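PDB 2FIW: GCN5-related N-acetyltransferase:Aminotransferase, class-II from Rhodopseudomonas palustris, which probably transfers an acetyl group from acetyl coenzyme A to an acceptor not established here, as a member of the GCN5-related N-acetyltransferase family. Local coordinates for residues P8-Y13 / G100-D105; F76-G81 / I85-V90. All blocks are in the same frame, centred on the assembly; numbering follows the deposited sequence.

Contact 1: residues P8-Y13 / G100-D105. With ACO (acetyl coenzyme *a), chain C.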
# COMPACT_ATOMS: atom_id res chain seq x y z
N PRO A 8 -12.99 -2.76 -8.08
CA PRO A 8 -12.79 -1.41 -8.58
C PRO A 8 -12.00 -1.39 -9.90
O PRO A 8 -11.30 -2.35 -10.24
CB PRO A 8 -11.98 -0.73 -7.46
CG PRO A 8 -11.31 -1.83 -6.75
CD PRO A 8 -12.18 -3.05 -6.88
N ALA A 9 -12.16 -0.30 -10.65
CA ALA A 9 -11.33 0.00 -11.79
C ALA A 9 -9.95 0.41 -11.30
O ALA A 9 -9.82 1.04 -10.25
CB ALA A 9 -11.94 1.11 -12.60
N LEU A 10 -8.93 0.03 -12.05
CA LEU A 10 -7.55 0.37 -11.74
C LEU A 10 -6.95 1.08 -12.95
O LEU A 10 -7.19 0.70 -14.09
CB LEU A 10 -6.73 -0.88 -11.43
CG LEU A 10 -7.21 -1.89 -10.37
CD1 LEU A 10 -6.17 -3.00 -10.19
CD2 LEU A 10 -7.48 -1.23 -9.03
N ARG A 11 -6.18 2.14 -12.70
CA ARG A 11 -5.48 2.84 -13.76
C ARG A 11 -4.12 3.30 -13.25
O ARG A 11 -3.97 3.56 -12.05
CB ARG A 11 -6.30 4.04 -14.24
CG ARG A 11 -6.69 5.00 -13.13
CD ARG A 11 -7.35 6.22 -13.69
NE ARG A 11 -7.52 7.24 -12.66
CZ ARG A 11 -6.59 8.11 -12.27
NH1 ARG A 11 -5.36 8.09 -12.79
NH2 ARG A 11 -6.89 8.98 -11.32
N PRO A 12 -3.12 3.39 -14.15
CA PRO A 12 -1.81 3.89 -13.74
C PRO A 12 -1.84 5.31 -13.16
O PRO A 12 -2.73 6.12 -13.48
CB PRO A 12 -1.00 3.84 -15.04
CG PRO A 12 -1.64 2.75 -15.81
CD PRO A 12 -3.10 3.01 -15.58
N TYR A 13 -0.88 5.57 -12.28
CA TYR A 13 -0.73 6.84 -11.63
C TYR A 13 -0.25 7.92 -12.61
O TYR A 13 0.71 7.73 -13.36
CB TYR A 13 0.27 6.68 -10.47
CG TYR A 13 0.79 7.98 -9.88
CD1 TYR A 13 2.10 8.41 -10.15
CD2 TYR A 13 -0.03 8.78 -9.08
CE1 TYR A 13 2.58 9.60 -9.63
CE2 TYR A 13 0.45 9.97 -8.55
CZ TYR A 13 1.76 10.36 -8.82
OH TYR A 13 2.24 11.52 -8.30
N GLY A 100 -8.11 -3.15 -1.60
CA GLY A 100 -6.76 -3.67 -1.33
C GLY A 100 -6.42 -4.92 -2.12
O GLY A 100 -5.36 -5.00 -2.75
N THR A 101 -7.33 -5.90 -2.08
CA THR A 101 -7.17 -7.17 -2.80
C THR A 101 -7.04 -7.00 -4.32
O THR A 101 -6.17 -7.58 -4.94
CB THR A 101 -8.35 -8.14 -2.47
OG1 THR A 101 -8.32 -8.45 -1.08
CG2 THR A 101 -8.28 -9.43 -3.28
N THR A 102 -7.92 -6.20 -4.91
CA THR A 102 -7.86 -5.87 -6.33
C THR A 102 -6.50 -5.25 -6.68
O THR A 102 -5.87 -5.65 -7.64
CB THR A 102 -9.03 -4.91 -6.70
OG1 THR A 102 -10.28 -5.56 -6.40
CG2 THR A 102 -9.02 -4.54 -8.17
N LEU A 103 -6.05 -4.29 -5.88
CA LEU A 103 -4.78 -3.62 -6.11
C LEU A 103 -3.62 -4.59 -6.06
O LEU A 103 -2.77 -4.58 -6.96
CB LEU A 103 -4.56 -2.50 -5.09
CG LEU A 103 -5.24 -1.16 -5.33
CD1 LEU A 103 -5.10 -0.33 -4.06
CD2 LEU A 103 -4.67 -0.44 -6.60
N ILE A 104 -3.58 -5.43 -5.03
CA ILE A 104 -2.48 -6.38 -4.84
C ILE A 104 -2.45 -7.49 -5.89
O ILE A 104 -1.39 -7.83 -6.37
CB ILE A 104 -2.40 -6.92 -3.39
CG1 ILE A 104 -2.13 -5.78 -2.41
CG2 ILE A 104 -1.28 -7.94 -3.23
CD1 ILE A 104 -1.06 -4.78 -2.89
N ASP A 105 -3.61 -8.02 -6.27
CA ASP A 105 -3.71 -8.93 -7.41
C ASP A 105 -3.07 -8.33 -8.68
O ASP A 105 -2.34 -9.01 -9.41
CB ASP A 105 -5.17 -9.27 -7.69
CG ASP A 105 -5.82 -10.17 -6.62
OD1 ASP A 105 -5.10 -10.78 -5.78
OD2 ASP A 105 -7.07 -10.25 -6.62
N1A ACO C . -17.59 -8.26 4.18
C2A ACO C . -16.69 -8.63 5.11
N3A ACO C . -15.36 -8.54 4.88
C4A ACO C . -14.86 -8.06 3.70
C5A ACO C . -15.73 -7.66 2.69
C6A ACO C . -17.19 -7.77 2.97
N6A ACO C . -18.11 -7.41 2.04
N7A ACO C . -14.98 -7.24 1.65
C8A ACO C . -13.68 -7.37 2.00
N9A ACO C . -13.62 -7.88 3.24
C1B ACO C . -12.42 -8.20 4.06
C2B ACO C . -11.44 -9.18 3.44
O2B ACO C . -11.86 -10.53 3.66
C3B ACO C . -10.16 -8.85 4.19
O3B ACO C . -9.98 -9.70 5.32
P3B ACO C . -8.52 -10.02 5.94
O7A ACO C . -8.08 -8.78 6.72
O8A ACO C . -7.64 -10.28 4.74
O9A ACO C . -8.79 -11.23 6.80
C4B ACO C . -10.31 -7.39 4.64
O4B ACO C . -11.67 -7.02 4.39
C5B ACO C . -9.39 -6.44 3.89
O5B ACO C . -9.49 -6.72 2.49
P1A ACO C . -9.69 -5.59 1.37
O1A ACO C . -11.07 -4.98 1.51
O2A ACO C . -9.26 -6.24 0.08
O3A ACO C . -8.56 -4.53 1.82
P2A ACO C . -8.83 -2.99 2.10
O4A ACO C . -9.60 -2.88 3.39
O5A ACO C . -9.39 -2.38 0.85
O6A ACO C . -7.34 -2.38 2.33
CBP ACO C . -5.24 -2.09 3.62
CCP ACO C . -6.29 -3.05 3.03
CDP ACO C . -4.28 -2.92 4.47
CEP ACO C . -4.48 -1.40 2.50
CAP ACO C . -5.90 -0.98 4.47
OAP ACO C . -6.48 -1.51 5.68
C9P ACO C . -5.08 0.27 4.78
O9P ACO C . -5.08 1.29 3.94
N8P ACO C . -4.42 0.33 5.86
C7P ACO C . -3.60 1.43 6.40
C6P ACO C . -2.30 1.68 5.64
C5P ACO C . -1.46 0.44 5.69
O5P ACO C . -1.33 -0.19 6.73
N4P ACO C . -0.89 0.08 4.55
C3P ACO C . -0.06 -1.09 4.36
C2P ACO C . 1.36 -0.71 4.74
S1P ACO C . 2.35 -1.96 4.01
C ACO C . 3.03 -1.24 2.68
O ACO C . 2.50 -0.25 2.17
CH3 ACO C . 4.15 -1.74 2.19
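Pro8 and Leu10 of the edge strand 9-12 pack against Thr102 and Leu103 of helix 99-112, the helix whose N-terminal turn receives the pyrophosphate of acetyl coenzyme A. The surface buried between the segments is modest, 197 Å², and Thr102 supplies its largest share. At one end, the Pro8 ring and the Thr102 side chain reach toward each other: Pro8 CD lies 3.2 Å from Thr102 OG1, and Pro8 CG is 3.8 Å from Thr102 CG2. That hydroxyl is not left without a polar mate, since it hydrogen-bonds back to Asp98 O, in the residue just before helix 99-112. This follows from its rotamer, which sets OG1 beside the backbone N (chi1 -59°) and leaves CG2 anti to that N, turned to the strand.

Leu10 carries the rest by splitting its branches. CD1 comes over the backbone, 3.7 Å from Thr102 O, whereas CD2 lies between two methyls, 3.8 Å from Thr102 CG2 and 3.8 Å from Leu103 CD2. Beneath, Ala67 of strand 63-69 touches both leucines, which ties the helix to two strands at once. An alanine in place of Leu10 would probably open a gap beside Thr102 CG2 and leave Leu103 CD2 without its neighbour from the edge strand.

The N-terminal end of the same helix serves the ligand. Gly100 N donates to ACO O5A at 2.9 Å, and both Thr101 N and Thr101 OG1 donate to ACO O2A, the hydroxyl at 2.7 Å. A side chain at Gly100 would collide with ACO O3A. Backbone amides at a helix start gripping a diphosphate, with the helix laid against the sheet behind, are characteristic of the acetyl-CoA site of the GNAT fold.

Contact 2: residues F76-G81 / I85-V90. With ACO (acetyl coenzyme *a), chain C.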
# COMPACT_ATOMS: atom_id res chain seq x y z
N PHE A 76 -4.52 3.19 -3.63
CA PHE A 76 -3.41 3.02 -4.57
C PHE A 76 -2.37 2.01 -4.05
O PHE A 76 -2.30 1.71 -2.83
CB PHE A 76 -2.75 4.37 -4.93
CG PHE A 76 -1.84 4.90 -3.85
CD1 PHE A 76 -2.37 5.56 -2.74
CD2 PHE A 76 -0.46 4.70 -3.93
CE1 PHE A 76 -1.52 6.03 -1.73
CE2 PHE A 76 0.39 5.17 -2.93
CZ PHE A 76 -0.14 5.84 -1.83
N ALA A 77 -1.59 1.46 -4.96
CA ALA A 77 -0.51 0.57 -4.57
C ALA A 77 0.65 0.73 -5.54
O ALA A 77 0.47 1.20 -6.67
CB ALA A 77 -0.99 -0.89 -4.51
N SER A 78 1.84 0.34 -5.09
CA SER A 78 3.06 0.62 -5.83
C SER A 78 4.03 -0.53 -5.78
O SER A 78 4.40 -1.02 -4.71
CB SER A 78 3.71 1.88 -5.28
OG SER A 78 4.45 2.54 -6.29
N LEU A 79 4.41 -0.98 -6.96
CA LEU A 79 5.45 -1.99 -7.07
C LEU A 79 6.79 -1.30 -7.32
O LEU A 79 6.91 -0.47 -8.23
CB LEU A 79 5.10 -2.98 -8.20
CG LEU A 79 6.11 -4.11 -8.43
CD1 LEU A 79 5.85 -5.24 -7.45
CD2 LEU A 79 5.96 -4.57 -9.87
N LYS A 80 7.78 -1.62 -6.49
CA LYS A 80 9.16 -1.19 -6.72
C LYS A 80 9.92 -2.35 -7.31
O LYS A 80 9.79 -3.50 -6.86
CB LYS A 80 9.83 -0.74 -5.41
CG LYS A 80 11.29 -0.33 -5.58
CD LYS A 80 11.83 0.41 -4.37
CE LYS A 80 13.34 0.59 -4.49
NZ LYS A 80 13.79 1.98 -4.14
N GLY A 81 10.72 -2.05 -8.34
CA GLY A 81 11.60 -3.04 -8.96
C GLY A 81 10.80 -4.22 -9.45
O GLY A 81 9.60 -4.08 -9.71
N ILE A 85 6.44 -5.00 -3.11
CA ILE A 85 5.23 -4.23 -2.84
C ILE A 85 5.64 -3.09 -1.94
O ILE A 85 5.80 -3.27 -0.74
CB ILE A 85 4.11 -5.07 -2.20
CG1 ILE A 85 3.67 -6.18 -3.16
CG2 ILE A 85 2.94 -4.17 -1.76
CD1 ILE A 85 2.39 -6.84 -2.77
N ASP A 86 5.82 -1.91 -2.54
CA ASP A 86 6.33 -0.75 -1.84
C ASP A 86 5.26 -0.00 -1.05
O ASP A 86 5.54 0.52 0.03
CB ASP A 86 7.01 0.19 -2.83
CG ASP A 86 7.84 1.27 -2.15
OD1 ASP A 86 8.68 0.92 -1.30
OD2 ASP A 86 7.65 2.46 -2.46
N MSE A 87 4.04 0.04 -1.58
CA MSE A 87 2.95 0.82 -1.02
C MSE A 87 1.60 0.20 -1.30
O MSE A 87 1.37 -0.34 -2.39
CB MSE A 87 2.99 2.25 -1.58
CG MSE A 87 4.27 2.98 -1.25
SE MSE A 87 4.24 4.82 -1.76
CE MSE A 87 4.28 4.60 -3.57
N LEU A 88 0.72 0.28 -0.30
CA LEU A 88 -0.67 -0.16 -0.37
C LEU A 88 -1.45 0.70 0.60
O LEU A 88 -1.26 0.59 1.81
CB LEU A 88 -0.80 -1.62 0.06
CG LEU A 88 -1.97 -2.46 -0.49
CD1 LEU A 88 -2.43 -3.51 0.53
CD2 LEU A 88 -3.17 -1.71 -1.07
N TYR A 89 -2.31 1.57 0.09
CA TYR A 89 -3.08 2.51 0.92
C TYR A 89 -4.48 2.69 0.35
O TYR A 89 -4.66 3.19 -0.75
CB TYR A 89 -2.35 3.87 1.07
CG TYR A 89 -1.01 3.72 1.73
CD1 TYR A 89 -0.89 3.77 3.12
CD2 TYR A 89 0.14 3.49 0.97
CE1 TYR A 89 0.35 3.60 3.75
CE2 TYR A 89 1.40 3.31 1.58
CZ TYR A 89 1.49 3.37 2.97
OH TYR A 89 2.72 3.19 3.60
N VAL A 90 -5.46 2.23 1.11
CA VAL A 90 -6.87 2.42 0.78
C VAL A 90 -7.42 3.52 1.67
O VAL A 90 -7.10 3.56 2.85
CB VAL A 90 -7.67 1.11 0.98
CG1 VAL A 90 -9.20 1.30 0.65
CG2 VAL A 90 -7.05 -0.02 0.13
N1A ACO C . -17.59 -8.26 4.18
C2A ACO C . -16.69 -8.63 5.11
N3A ACO C . -15.36 -8.54 4.88
C4A ACO C . -14.86 -8.06 3.70
C5A ACO C . -15.73 -7.66 2.69
C6A ACO C . -17.19 -7.77 2.97
N6A ACO C . -18.11 -7.41 2.04
N7A ACO C . -14.98 -7.24 1.65
C8A ACO C . -13.68 -7.37 2.00
N9A ACO C . -13.62 -7.88 3.24
C1B ACO C . -12.42 -8.20 4.06
C2B ACO C . -11.44 -9.18 3.44
O2B ACO C . -11.86 -10.53 3.66
C3B ACO C . -10.16 -8.85 4.19
O3B ACO C . -9.98 -9.70 5.32
P3B ACO C . -8.52 -10.02 5.94
O7A ACO C . -8.08 -8.78 6.72
O8A ACO C . -7.64 -10.28 4.74
O9A ACO C . -8.79 -11.23 6.80
C4B ACO C . -10.31 -7.39 4.64
O4B ACO C . -11.67 -7.02 4.39
C5B ACO C . -9.39 -6.44 3.89
O5B ACO C . -9.49 -6.72 2.49
P1A ACO C . -9.69 -5.59 1.37
O1A ACO C . -11.07 -4.98 1.51
O2A ACO C . -9.26 -6.24 0.08
O3A ACO C . -8.56 -4.53 1.82
P2A ACO C . -8.83 -2.99 2.10
O4A ACO C . -9.60 -2.88 3.39
O5A ACO C . -9.39 -2.38 0.85
O6A ACO C . -7.34 -2.38 2.33
CBP ACO C . -5.24 -2.09 3.62
CCP ACO C . -6.29 -3.05 3.03
CDP ACO C . -4.28 -2.92 4.47
CEP ACO C . -4.48 -1.40 2.50
CAP ACO C . -5.90 -0.98 4.47
OAP ACO C . -6.48 -1.51 5.68
C9P ACO C . -5.08 0.27 4.78
O9P ACO C . -5.08 1.29 3.94
N8P ACO C . -4.42 0.33 5.86
C7P ACO C . -3.60 1.43 6.40
C6P ACO C . -2.30 1.68 5.64
C5P ACO C . -1.46 0.44 5.69
O5P ACO C . -1.33 -0.19 6.73
N4P ACO C . -0.89 0.08 4.55
C3P ACO C . -0.06 -1.09 4.36
C2P ACO C . 1.36 -0.71 4.74
S1P ACO C . 2.35 -1.96 4.01
C ACO C . 3.03 -1.24 2.68
O ACO C . 2.50 -0.25 2.17
CH3 ACO C . 4.15 -1.74 2.19
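Strands 76-80 and 85-90 run antiparallel, at 178° and with axes 4.4 Å apart, and a classic beta bulge places Asp86 and Met87 together opposite Ser78. Phe76 and Tyr89 form a hydrogen-bonded pair, with Phe76 N 2.9 Å from Tyr89 O and a reciprocal bond returning to Phe76 O. At the bulge, Ser78 O accepts Asp86 N at 2.7 Å and, more weakly, Met87 N, while Ser78 N donates to Met87 O.

Phe76, Ser78, Met87 and Tyr89 project to the face that helix 18-32 helps cover. The Phe76 and Tyr89 rings lie side by side, their planes inclined by 26° but slid so far that they barely overlap; the closest side-chain approach is Phe76 CE1 to Tyr89 CB, 3.6 Å. Met87, a selenomethionine, approaches the edge of the Phe76 ring in a Met-aromatic contact. Its chain bends at the last torsion (chi3 -70°), which carries CE across to Ser78 while keeping it 4.0 Å from Phe76 CE2. The Ser78 hydroxyl looks elsewhere, to Thr64 and Gln62, and Tyr89 OH bonds to Trp45 NE1. On the other face, Ala77 and Leu88 meet beneath helix 99-112, and Leu88 CD1 touches the ligand methyl ACO CEP at 3.5 Å.

Beyond the bulge, strand 84-90 offers polar backbone groups to the cofactor. Leu88 O accepts ACO N4P at 2.8 Å, Val90 N donates to ACO O9P at 3.0 Å, and Leu88 N makes a weak bond to the thioester oxygen, ACO O. The pantetheine arm is thus held by amide pairing much as a further strand would be, and the Leu88 N-H may modestly polarise the thioester carbonyl toward attack, as inferred for GNAT relatives.

From the N terminus, strand 9-12 is the edge of the sheet, and contact 1 closes a long loop when helix 99-112 returns to it after 86 intervening residues. Contact 2 is nested within that loop as a short hairpin, strands 72-80 and 84-90, with only three residues between its segments. Helix 99-112 is the next element after strand 84-90, across a loop of residues 91-98, and the two contacts are neighbours: Ile104 CD1 reaches Leu88 CG at 3.5 Å. Both share one sheet: contact 2 joins two of its inner strands, and contact 1 lays the helix against its outermost strand. Acetyl coenzyme A bridges them too, with its pyrophosphate at the helix start and its pantetheine arm along strand 84-90.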